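Local structure of diguanylate cyclase with PAS/PAC sensor (Marinobacter aquaeolei, 3H9W) at residues Q59-R71 and I82-V96. The protein probably makes cyclic di-GMP from two GTP molecules through its GGDEF domain, the chain described here being its N-terminal PAS sensor domain. Numbering follows the deposited sequence.
Sequences QSECGVDHEADYR and IRDVVHVVRDDSGEV
R83 and D69 face each other as a non-hydrogen-bonded antiparallel pair, and the arginine runs alongside the aspartate from root to tip. R83 CB lies 3.7 Å from D69 OD1; CG, anti to the backbone N (chi1 172°), comes nearer the same oxygen, and CD lies about equally far from that oxygen and from E67 OE2. Beyond the bend at chi3, the guanidinium takes the D69 carboxylate side-on: R83 NE donates to D69 OD1 at 2.9 Å and NH2 to D69 OD2 at 2.7 Å, both on the syn side, with the two planes 36° apart. E67 adds charge alone, through a long salt bridge, and its OE1 pairs with K3 of the second subunit; R83 NH2 also forms a salt bridge with E109, which belongs to the C-terminal purification tag. A leucine in place of R83 would probably leave D69 without its two-pronged partner and free to turn. These strands, 66-73 and 79-90, form the edge hairpin of the antiparallel PAS sheet, paired by backbone bonds from Y70–I82 to H66–V86. On the opposite face, V86 CB sits over the H66 ring in a CH-pi contact, 3.9 Å from the centroid, while Q59 CB covers the other side and H66 ND1 donates to V64 O at 2.8 Å, fixing the ring's rotation. Where the strand pairing ends, D65 OD1 accepts V88 N at 3.0 Å from above the carboxylate plane, nearly straight at 171°.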
ATOM      1  N   GLN A  59      -6.701 -15.956  -0.230  1.00 26.60           N
ATOM      2  CA  GLN A  59      -6.634 -14.944   0.814  1.00 23.50           C
ATOM      3  C   GLN A  59      -7.702 -13.872   0.657  1.00 29.06           C
ATOM      4  O   GLN A  59      -8.297 -13.428   1.644  1.00 32.49           O
ATOM      5  CB  GLN A  59      -5.241 -14.307   0.842  1.00 23.43           C
ATOM      6  CG  GLN A  59      -4.139 -15.307   1.165  1.00 25.55           C
ATOM      7  CD  GLN A  59      -4.367 -16.009   2.491  1.00 31.15           C
ATOM      8  OE1 GLN A  59      -4.346 -15.384   3.549  1.00 35.74           O
ATOM      9  NE2 GLN A  59      -4.600 -17.314   2.437  1.00 34.48           N
ATOM     10  N   SER A  60      -7.946 -13.455  -0.580  1.00 28.81           N
ATOM     11  CA  SER A  60      -8.957 -12.439  -0.853  1.00 30.40           C
ATOM     12  C   SER A  60     -10.351 -12.929  -0.459  1.00 30.09           C
ATOM     13  O   SER A  60     -11.097 -12.220   0.215  1.00 31.98           O
ATOM     14  CB  SER A  60      -8.942 -12.066  -2.337  1.00 31.46           C
ATOM     15  OG  SER A  60      -7.719 -11.436  -2.688  1.00 32.18           O
ATOM     16  N   GLU A  61     -10.694 -14.142  -0.878  1.00 32.61           N
ATOM     17  CA  GLU A  61     -11.997 -14.717  -0.562  1.00 40.88           C
ATOM     18  C   GLU A  61     -12.201 -14.809   0.948  1.00 42.80           C
ATOM     19  O   GLU A  61     -13.324 -14.698   1.435  1.00 41.44           O
ATOM     20  CB  GLU A  61     -12.129 -16.111  -1.178  1.00 41.20           C
ATOM     21  CG  GLU A  61     -11.989 -16.148  -2.691  1.00 44.97           C
ATOM     22  CD  GLU A  61     -12.209 -17.537  -3.254  1.00 55.11           C
ATOM     23  OE1 GLU A  61     -11.656 -18.503  -2.685  1.00 51.68           O
ATOM     24  OE2 GLU A  61     -12.927 -17.664  -4.271  1.00 57.65           O
ATOM     25  N   CYS A  62     -11.115 -15.012   1.686  1.00 38.90           N
ATOM     26  CA  CYS A  62     -11.199 -15.108   3.138  1.00 35.40           C
ATOM     27  C   CYS A  62     -11.132 -13.734   3.797  1.00 37.84           C
ATOM     28  O   CYS A  62     -11.185 -13.627   5.022  1.00 40.33           O
ATOM     29  CB  CYS A  62     -10.075 -15.990   3.680  1.00 41.92           C
ATOM     30  SG  CYS A  62     -10.208 -17.734   3.206  1.00 54.10           S
ATOM     31  N   GLY A  63     -11.018 -12.691   2.979  1.00 35.82           N
ATOM     32  CA  GLY A  63     -10.948 -11.335   3.501  1.00 32.80           C
ATOM     33  C   GLY A  63      -9.681 -11.054   4.288  1.00 34.77           C
ATOM     34  O   GLY A  63      -9.648 -10.158   5.132  1.00 32.08           O
ATOM     35  N   VAL A  64      -8.628 -11.813   4.007  1.00 32.43           N
ATOM     36  CA  VAL A  64      -7.360 -11.650   4.709  1.00 30.90           C
ATOM     37  C   VAL A  64      -6.329 -10.876   3.882  1.00 36.65           C
ATOM     38  O   VAL A  64      -6.016 -11.264   2.760  1.00 32.77           O
ATOM     39  CB  VAL A  64      -6.770 -13.028   5.076  1.00 30.31           C
ATOM     40  CG1 VAL A  64      -5.420 -12.861   5.755  1.00 43.32           C
ATOM     41  CG2 VAL A  64      -7.739 -13.778   5.989  1.00 38.09           C
ATOM     42  N   ASP A  65      -5.805  -9.783   4.432  1.00 31.66           N
ATOM     43  CA  ASP A  65      -4.801  -8.999   3.715  1.00 32.10           C
ATOM     44  C   ASP A  65      -3.621  -9.894   3.437  1.00 27.59           C
ATOM     45  O   ASP A  65      -3.306 -10.774   4.230  1.00 31.04           O
ATOM     46  CB  ASP A  65      -4.339  -7.810   4.548  1.00 31.12           C
ATOM     47  CG  ASP A  65      -5.378  -6.729   4.624  1.00 29.27           C
ATOM     48  OD1 ASP A  65      -6.538  -6.996   4.239  1.00 24.09           O
ATOM     49  OD2 ASP A  65      -5.032  -5.621   5.067  1.00 25.97           O
ATOM     50  N   HIS A  66      -2.959  -9.673   2.312  1.00 24.43           N
ATOM     51  CA  HIS A  66      -1.823 -10.508   1.962  1.00 23.94           C
ATOM     52  C   HIS A  66      -0.863  -9.763   1.057  1.00 26.24           C
ATOM     53  O   HIS A  66      -1.131  -8.638   0.637  1.00 22.14           O
ATOM     54  CB  HIS A  66      -2.324 -11.768   1.250  1.00 22.13           C
ATOM     55  CG  HIS A  66      -3.261 -11.480   0.120  1.00 21.05           C
ATOM     56  ND1 HIS A  66      -4.561 -11.063   0.321  1.00 22.81           N
ATOM     57  CD2 HIS A  66      -3.074 -11.490  -1.221  1.00 23.68           C
ATOM     58  CE1 HIS A  66      -5.130 -10.826  -0.848  1.00 22.28           C
ATOM     59  NE2 HIS A  66      -4.249 -11.077  -1.800  1.00 26.51           N
ATOM     60  N   GLU A  67       0.261 -10.405   0.761  1.00 21.34           N
ATOM     61  CA  GLU A  67       1.264  -9.827  -0.121  1.00 20.65           C
ATOM     62  C   GLU A  67       2.013 -10.978  -0.776  1.00 18.91           C
ATOM     63  O   GLU A  67       2.104 -12.062  -0.205  1.00 19.58           O
ATOM     64  CB  GLU A  67       2.243  -8.949   0.664  1.00 23.48           C
ATOM     65  CG  GLU A  67       3.157  -9.714   1.597  1.00 29.51           C
ATOM     66  CD  GLU A  67       4.213  -8.821   2.231  1.00 42.57           C
ATOM     67  OE1 GLU A  67       3.836  -7.926   3.009  1.00 33.08           O
ATOM     68  OE2 GLU A  67       5.415  -9.019   1.945  1.00 45.71           O
ATOM     69  N   ALA A  68       2.528 -10.746  -1.979  1.00 19.08           N
ATOM     70  CA  ALA A  68       3.267 -11.767  -2.710  1.00 17.73           C
ATOM     71  C   ALA A  68       4.387 -11.148  -3.526  1.00 22.10           C
ATOM     72  O   ALA A  68       4.255 -10.038  -4.046  1.00 24.38           O
ATOM     73  CB  ALA A  68       2.321 -12.544  -3.641  1.00 22.23           C
ATOM     74  N   ASP A  69       5.496 -11.872  -3.619  1.00 20.56           N
ATOM     75  CA  ASP A  69       6.650 -11.434  -4.388  1.00 20.30           C
ATOM     76  C   ASP A  69       6.705 -12.314  -5.627  1.00 20.84           C
ATOM     77  O   ASP A  69       6.649 -13.538  -5.523  1.00 21.34           O
ATOM     78  CB  ASP A  69       7.942 -11.625  -3.585  1.00 23.82           C
ATOM     79  CG  ASP A  69       8.073 -10.650  -2.434  1.00 29.46           C
ATOM     80  OD1 ASP A  69       7.066 -10.002  -2.078  1.00 27.66           O
ATOM     81  OD2 ASP A  69       9.189 -10.535  -1.884  1.00 23.61           O
ATOM     82  N   TYR A  70       6.803 -11.695  -6.797  1.00 21.40           N
ATOM     83  CA  TYR A  70       6.868 -12.463  -8.030  1.00 23.67           C
ATOM     84  C   TYR A  70       7.522 -11.677  -9.157  1.00 26.45           C
ATOM     85  O   TYR A  70       7.747 -10.461  -9.059  1.00 18.82           O
ATOM     86  CB  TYR A  70       5.461 -12.901  -8.467  1.00 20.40           C
ATOM     87  CG  TYR A  70       4.508 -11.746  -8.622  1.00 18.59           C
ATOM     88  CD1 TYR A  70       3.697 -11.337  -7.562  1.00 17.18           C
ATOM     89  CD2 TYR A  70       4.468 -11.008  -9.806  1.00 19.57           C
ATOM     90  CE1 TYR A  70       2.875 -10.218  -7.677  1.00 17.10           C
ATOM     91  CE2 TYR A  70       3.642  -9.886  -9.928  1.00 15.98           C
ATOM     92  CZ  TYR A  70       2.855  -9.498  -8.854  1.00 16.13           C
ATOM     93  OH  TYR A  70       2.074  -8.365  -8.958  1.00 20.13           O
ATOM     94  N   ARG A  71       7.830 -12.396 -10.229  1.00 17.98           N
ATOM     95  CA  ARG A  71       8.445 -11.811 -11.401  1.00 21.45           C
ATOM     96  C   ARG A  71       7.344 -11.396 -12.361  1.00 25.98           C
ATOM     97  O   ARG A  71       6.620 -12.239 -12.902  1.00 26.65           O
ATOM     98  CB  ARG A  71       9.379 -12.837 -12.057  1.00 28.75           C
ATOM     99  CG  ARG A  71      10.628 -13.120 -11.227  1.00 21.40           C
ATOM    100  CD  ARG A  71      11.152 -14.534 -11.420  1.00 31.75           C
ATOM    101  NE  ARG A  71      10.277 -15.544 -10.814  1.00 24.37           N
ATOM    102  CZ  ARG A  71      10.539 -16.848 -10.815  1.00 34.64           C
ATOM    103  NH1 ARG A  71      11.649 -17.301 -11.387  1.00 26.37           N
ATOM    104  NH2 ARG A  71       9.692 -17.701 -10.260  1.00 28.37           N
ATOM    105  N   ILE A  82       8.485  -7.883  -8.479  1.00 19.28           N
ATOM    106  CA  ILE A  82       7.495  -7.012  -7.871  1.00 20.93           C
ATOM    107  C   ILE A  82       6.897  -7.605  -6.601  1.00 15.42           C
ATOM    108  O   ILE A  82       6.788  -8.823  -6.452  1.00 19.26           O
ATOM    109  CB  ILE A  82       6.353  -6.718  -8.889  1.00 18.65           C
ATOM    110  CG1 ILE A  82       6.825  -5.653  -9.884  1.00 22.46           C
ATOM    111  CG2 ILE A  82       5.078  -6.289  -8.163  1.00 21.33           C
ATOM    112  CD1 ILE A  82       5.758  -5.169 -10.836  1.00 28.81           C
ATOM    113  N   ARG A  83       6.540  -6.722  -5.676  1.00 17.95           N
ATOM    114  CA  ARG A  83       5.890  -7.113  -4.439  1.00 16.51           C
ATOM    115  C   ARG A  83       4.512  -6.476  -4.542  1.00 18.18           C
ATOM    116  O   ARG A  83       4.396  -5.264  -4.706  1.00 19.85           O
ATOM    117  CB  ARG A  83       6.619  -6.557  -3.208  1.00 19.36           C
ATOM    118  CG  ARG A  83       5.864  -6.781  -1.877  1.00 25.00           C
ATOM    119  CD  ARG A  83       6.792  -6.603  -0.674  1.00 33.00           C
ATOM    120  NE  ARG A  83       7.882  -7.573  -0.759  1.00 24.05           N
ATOM    121  CZ  ARG A  83       9.169  -7.297  -0.577  1.00 28.52           C
ATOM    122  NH1 ARG A  83       9.562  -6.065  -0.277  1.00 26.37           N
ATOM    123  NH2 ARG A  83      10.067  -8.258  -0.745  1.00 23.97           N
ATOM    124  N   ASP A  84       3.477  -7.300  -4.472  1.00 18.02           N
ATOM    125  CA  ASP A  84       2.109  -6.815  -4.549  1.00 19.98           C
ATOM    126  C   ASP A  84       1.568  -6.923  -3.120  1.00 24.64           C
ATOM    127  O   ASP A  84       1.626  -7.994  -2.510  1.00 20.29           O
ATOM    128  CB  ASP A  84       1.318  -7.700  -5.523  1.00 18.95           C
ATOM    129  CG  ASP A  84      -0.030  -7.117  -5.901  1.00 23.61           C
ATOM    130  OD1 ASP A  84      -0.319  -5.958  -5.548  1.00 24.29           O
ATOM    131  OD2 ASP A  84      -0.807  -7.831  -6.575  1.00 23.02           O
ATOM    132  N   VAL A  85       1.083  -5.804  -2.584  1.00 21.14           N
ATOM    133  CA  VAL A  85       0.545  -5.742  -1.226  1.00 21.99           C
ATOM    134  C   VAL A  85      -0.929  -5.430  -1.332  1.00 17.34           C
ATOM    135  O   VAL A  85      -1.314  -4.429  -1.934  1.00 16.36           O
ATOM    136  CB  VAL A  85       1.237  -4.649  -0.397  1.00 26.68           C
ATOM    137  CG1 VAL A  85       0.685  -4.648   1.026  1.00 25.69           C
ATOM    138  CG2 VAL A  85       2.739  -4.897  -0.376  1.00 25.20           C
ATOM    139  N   VAL A  86      -1.743  -6.285  -0.722  1.00 22.30           N
ATOM    140  CA  VAL A  86      -3.188  -6.174  -0.824  1.00 21.12           C
ATOM    141  C   VAL A  86      -3.985  -6.044   0.457  1.00 20.51           C
ATOM    142  O   VAL A  86      -3.817  -6.824   1.396  1.00 18.21           O
ATOM    143  CB  VAL A  86      -3.763  -7.403  -1.564  1.00 20.49           C
ATOM    144  CG1 VAL A  86      -5.241  -7.195  -1.843  1.00 24.19           C
ATOM    145  CG2 VAL A  86      -2.990  -7.633  -2.861  1.00 22.19           C
ATOM    146  N   HIS A  87      -4.870  -5.055   0.473  1.00 24.30           N
ATOM    147  CA  HIS A  87      -5.767  -4.846   1.595  1.00 19.93           C
ATOM    148  C   HIS A  87      -7.152  -5.208   1.062  1.00 18.57           C
ATOM    149  O   HIS A  87      -7.532  -4.758  -0.019  1.00 22.05           O
ATOM    150  CB  HIS A  87      -5.768  -3.392   2.049  1.00 19.24           C
ATOM    151  CG  HIS A  87      -6.827  -3.095   3.065  1.00 23.99           C
ATOM    152  ND1 HIS A  87      -7.844  -2.195   2.838  1.00 29.85           N
ATOM    153  CD2 HIS A  87      -7.058  -3.623   4.289  1.00 28.28           C
ATOM    154  CE1 HIS A  87      -8.659  -2.183   3.877  1.00 23.97           C
ATOM    155  NE2 HIS A  87      -8.206  -3.040   4.772  1.00 26.89           N
ATOM    156  N   VAL A  88      -7.896  -6.022   1.808  1.00 22.33           N
ATOM    157  CA  VAL A  88      -9.238  -6.438   1.391  1.00 22.27           C
ATOM    158  C   VAL A  88     -10.294  -5.560   2.054  1.00 28.32           C
ATOM    159  O   VAL A  88     -10.315  -5.427   3.273  1.00 27.88           O
ATOM    160  CB  VAL A  88      -9.523  -7.898   1.782  1.00 26.21           C
ATOM    161  CG1 VAL A  88     -10.846  -8.345   1.180  1.00 29.06           C
ATOM    162  CG2 VAL A  88      -8.389  -8.798   1.318  1.00 29.01           C
ATOM    163  N   VAL A  89     -11.164  -4.970   1.241  1.00 30.83           N
ATOM    164  CA  VAL A  89     -12.227  -4.098   1.733  1.00 34.77           C
ATOM    165  C   VAL A  89     -13.580  -4.809   1.702  1.00 35.15           C
ATOM    166  O   VAL A  89     -13.934  -5.436   0.703  1.00 31.89           O
ATOM    167  CB  VAL A  89     -12.339  -2.824   0.874  1.00 38.54           C
ATOM    168  CG1 VAL A  89     -13.373  -1.874   1.469  1.00 31.72           C
ATOM    169  CG2 VAL A  89     -10.982  -2.152   0.767  1.00 30.00           C
ATOM    170  N   ARG A  90     -14.328  -4.704   2.797  1.00 38.95           N
ATOM    171  CA  ARG A  90     -15.648  -5.325   2.899  1.00 39.34           C
ATOM    172  C   ARG A  90     -16.726  -4.249   2.897  1.00 42.71           C
ATOM    173  O   ARG A  90     -16.497  -3.137   3.373  1.00 40.81           O
ATOM    174  CB  ARG A  90     -15.747  -6.147   4.187  1.00 35.72           C
ATOM    175  CG  ARG A  90     -14.803  -7.326   4.223  1.00 42.54           C
ATOM    176  CD  ARG A  90     -14.924  -8.121   5.509  1.00 42.95           C
ATOM    177  NE  ARG A  90     -14.107  -9.325   5.442  1.00 46.01           N
ATOM    178  CZ  ARG A  90     -14.034 -10.242   6.399  1.00 62.77           C
ATOM    179  NH1 ARG A  90     -14.732 -10.099   7.519  1.00 65.17           N
ATOM    180  NH2 ARG A  90     -13.267 -11.313   6.230  1.00 65.61           N
ATOM    181  N   ASP A  91     -17.898  -4.581   2.358  1.00 43.89           N
ATOM    182  CA  ASP A  91     -19.007  -3.634   2.296  1.00 41.71           C
ATOM    183  C   ASP A  91     -19.800  -3.629   3.597  1.00 38.35           C
ATOM    184  O   ASP A  91     -19.471  -4.352   4.537  1.00 36.83           O
ATOM    185  CB  ASP A  91     -19.948  -3.966   1.131  1.00 41.59           C
ATOM    186  CG  ASP A  91     -20.569  -5.345   1.251  1.00 34.67           C
ATOM    187  OD1 ASP A  91     -20.846  -5.780   2.387  1.00 38.23           O
ATOM    188  OD2 ASP A  91     -20.792  -5.989   0.204  1.00 41.36           O
ATOM    189  N   ASP A  92     -20.855  -2.821   3.637  1.00 46.65           N
ATOM    190  CA  ASP A  92     -21.697  -2.701   4.825  1.00 48.62           C
ATOM    191  C   ASP A  92     -22.303  -4.006   5.319  1.00 47.92           C
ATOM    192  O   ASP A  92     -22.616  -4.132   6.502  1.00 50.04           O
ATOM    193  CB  ASP A  92     -22.818  -1.686   4.581  1.00 50.26           C
ATOM    194  CG  ASP A  92     -22.296  -0.274   4.415  1.00 58.02           C
ATOM    195  OD1 ASP A  92     -21.344   0.095   5.136  1.00 56.20           O
ATOM    196  OD2 ASP A  92     -22.843   0.471   3.575  1.00 68.59           O
ATOM    197  N   SER A  93     -22.479  -4.976   4.427  1.00 41.56           N
ATOM    198  CA  SER A  93     -23.051  -6.255   4.831  1.00 45.56           C
ATOM    199  C   SER A  93     -21.973  -7.253   5.245  1.00 45.46           C
ATOM    200  O   SER A  93     -22.268  -8.402   5.580  1.00 47.92           O
ATOM    201  CB  SER A  93     -23.907  -6.840   3.704  1.00 47.70           C
ATOM    202  OG  SER A  93     -23.146  -7.030   2.528  1.00 60.26           O
ATOM    203  N   GLY A  94     -20.721  -6.809   5.218  1.00 41.76           N
ATOM    204  CA  GLY A  94     -19.625  -7.673   5.614  1.00 40.70           C
ATOM    205  C   GLY A  94     -19.040  -8.542   4.518  1.00 40.34           C
ATOM    206  O   GLY A  94     -18.213  -9.410   4.794  1.00 45.20           O
ATOM    207  N   GLU A  95     -19.459  -8.318   3.278  1.00 35.52           N
ATOM    208  CA  GLU A  95     -18.946  -9.106   2.167  1.00 43.23           C
ATOM    209  C   GLU A  95     -17.807  -8.391   1.447  1.00 37.13           C
ATOM    210  O   GLU A  95     -17.767  -7.160   1.396  1.00 36.37           O
ATOM    211  CB  GLU A  95     -20.064  -9.419   1.173  1.00 43.84           C
ATOM    212  CG  GLU A  95     -21.243 -10.158   1.787  1.00 55.32           C
ATOM    213  CD  GLU A  95     -21.782 -11.249   0.879  1.00 62.60           C
ATOM    214  OE1 GLU A  95     -22.855 -11.812   1.190  1.00 61.99           O
ATOM    215  OE2 GLU A  95     -21.127 -11.549  -0.143  1.00 65.86           O
ATOM    216  N   VAL A  96     -16.879  -9.171   0.901  1.00 33.96           N
ATOM    217  CA  VAL A  96     -15.737  -8.622   0.171  1.00 35.62           C
ATOM    218  C   VAL A  96     -16.251  -7.744  -0.965  1.00 36.66           C
ATOM    219  O   VAL A  96     -17.050  -8.183  -1.791  1.00 37.04           O
ATOM    220  CB  VAL A  96     -14.859  -9.752  -0.410  1.00 35.72           C
ATOM    221  CG1 VAL A  96     -13.709  -9.160  -1.214  1.00 35.40           C
ATOM    222  CG2 VAL A  96     -14.323 -10.619   0.723  1.00 30.29           C
TER